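Local coordinates for cytolethal distending toxin subunit A (Haemophilus ducreyi, PDB 1SR4), which probably forms, together with CdtC, a lectin-like heterodimeric subunit required to deliver the genotoxic subunit CdtB into host cells, at the interface of chains A and B. Residues are numbered along the deposited sequence; one frame, centred on the assembly and turned at random. Chains: chain A, Cytolethal distending toxin subunit A; chain B, cytolethal distending toxin protein C.

The interface of chains A and B. Residues chain A 57, 197-198, 201-202; chain B 25, 102-104.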
loop_
_atom_site.group_PDB
_atom_site.type_symbol
_atom_site.label_atom_id
_atom_site.label_comp_id
_atom_site.label_asym_id
_atom_site.label_seq_id
_atom_site.Cartn_x
_atom_site.Cartn_y
_atom_site.Cartn_z
ATOM N N PRO A 57 -6.232 -16.058 1.339
ATOM C CA PRO A 57 -6.991 -14.899 1.833
ATOM C C PRO A 57 -6.383 -13.550 1.444
ATOM O O PRO A 57 -7.099 -12.547 1.348
ATOM C CB PRO A 57 -7.008 -15.115 3.351
ATOM C CG PRO A 57 -7.016 -16.638 3.475
ATOM C CD PRO A 57 -5.958 -17.011 2.436
ATOM N N PRO A 197 -9.917 -4.922 4.094
ATOM C CA PRO A 197 -9.629 -6.356 4.222
ATOM C C PRO A 197 -10.905 -7.134 3.926
ATOM O O PRO A 197 -12.011 -6.634 4.132
ATOM C CB PRO A 197 -9.219 -6.514 5.698
ATOM C CG PRO A 197 -8.741 -5.118 6.096
ATOM C CD PRO A 197 -9.751 -4.237 5.387
ATOM N N PRO A 198 -10.765 -8.370 3.440
ATOM C CA PRO A 198 -11.920 -9.210 3.122
ATOM C C PRO A 198 -12.583 -9.643 4.419
ATOM O O PRO A 198 -11.957 -9.560 5.484
ATOM C CB PRO A 198 -11.286 -10.397 2.399
ATOM C CG PRO A 198 -9.980 -10.581 3.174
ATOM C CD PRO A 198 -9.497 -9.121 3.308
ATOM N N GLU A 201 -11.617 -15.176 8.147
ATOM C CA GLU A 201 -10.854 -15.429 9.372
ATOM C C GLU A 201 -9.435 -15.026 8.970
ATOM O O GLU A 201 -8.975 -15.370 7.873
ATOM C CB GLU A 201 -10.860 -16.909 9.744
ATOM C CG GLU A 201 -12.194 -17.411 10.274
ATOM C CD GLU A 201 -12.266 -17.364 11.790
ATOM O OE1 GLU A 201 -11.354 -17.912 12.456
ATOM O OE2 GLU A 201 -13.232 -16.787 12.319
ATOM N N ALA A 202 -8.758 -14.298 9.852
ATOM C CA ALA A 202 -7.408 -13.800 9.585
ATOM C C ALA A 202 -6.386 -14.545 10.421
ATOM O O ALA A 202 -6.656 -14.892 11.565
ATOM C CB ALA A 202 -7.344 -12.303 9.911
ATOM N N LEU B 25 -13.802 -4.781 12.048
ATOM C CA LEU B 25 -14.261 -5.396 10.812
ATOM C C LEU B 25 -15.564 -6.144 11.027
ATOM O O LEU B 25 -16.227 -6.543 10.070
ATOM C CB LEU B 25 -13.209 -6.337 10.234
ATOM C CG LEU B 25 -11.948 -5.611 9.765
ATOM C CD1 LEU B 25 -11.159 -6.556 8.857
ATOM C CD2 LEU B 25 -12.325 -4.331 9.000
ATOM N N THR B 102 -4.552 -11.121 5.852
ATOM C CA THR B 102 -5.618 -10.464 5.088
ATOM C C THR B 102 -5.484 -8.949 4.981
ATOM O O THR B 102 -6.187 -8.326 4.175
ATOM C CB THR B 102 -7.026 -10.714 5.667
ATOM O OG1 THR B 102 -7.183 -9.970 6.878
ATOM C CG2 THR B 102 -7.255 -12.204 5.936
ATOM N N GLY B 103 -4.603 -8.350 5.781
ATOM C CA GLY B 103 -4.479 -6.899 5.747
ATOM C C GLY B 103 -5.215 -6.290 6.936
ATOM O O GLY B 103 -5.119 -5.093 7.200
ATOM N N ALA B 104 -6.004 -7.111 7.623
ATOM C CA ALA B 104 -6.682 -6.659 8.825
ATOM C C ALA B 104 -5.590 -6.722 9.895
ATOM O O ALA B 104 -4.556 -7.374 9.691
ATOM C CB ALA B 104 -7.795 -7.616 9.192
HETATM O O HOH W 1 -6.110 -9.428 1.742
HETATM O O HOH W 2 -9.853 -9.867 7.198
#
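A turn of CdtC, tipped by B:Thr102, fits against the proline pair A:Pro197-A:Pro198 of CdtA, in the interface between two ricin-like beta-trefoil subunits of the toxin heterotrimer. No direct polar bond crosses here; the contact is made of carbon packing and bridging waters. The ring of A:Pro198 crosses the B:Thr102 side chain at a slant, its CD lying 3.8 Å from the threonine CB. The B:Thr102 methyl, with CG2 anti to the carbonyl carbon, reaches between two CdtA segments: it touches CB of A:Pro57, in the 3-10 helix 56-59, at 3.9 Å and the methyl of A:Ala202 on the other. The same rotamer (chi1 73°) sets OG1 between the backbone N and carbonyl carbon, where the hydroxyl accepts a hydrogen bond from the backbone N of B:Ala104 (3.2 Å, 158° at H). This bond ties the turn across B:Gly103, whose positive phi of 101° lets the chain fold back. OG1 also meets water 2 at 2.7 Å, and that water reaches the carbonyl O of A:Pro198. Water 1 makes a second bridge, 2.7 Å from the carbonyl O of B:Thr102 and longer, at 3.3 Å, to O of A:Pro57. Next along, the CB and CG atoms of the A:Pro197 ring pack against B:Leu25 and B:Ala104: CB meets the leucine CD1 at 3.7 Å, while CG rests against the alanine backbone. B:Leu25 follows strand 19-24, and the B:Thr102 turn joins strands 95-99 and 105-109; the prolines follow strand 193-196, where the CdtA chain runs on towards its C-terminal tail, which lies along CdtC.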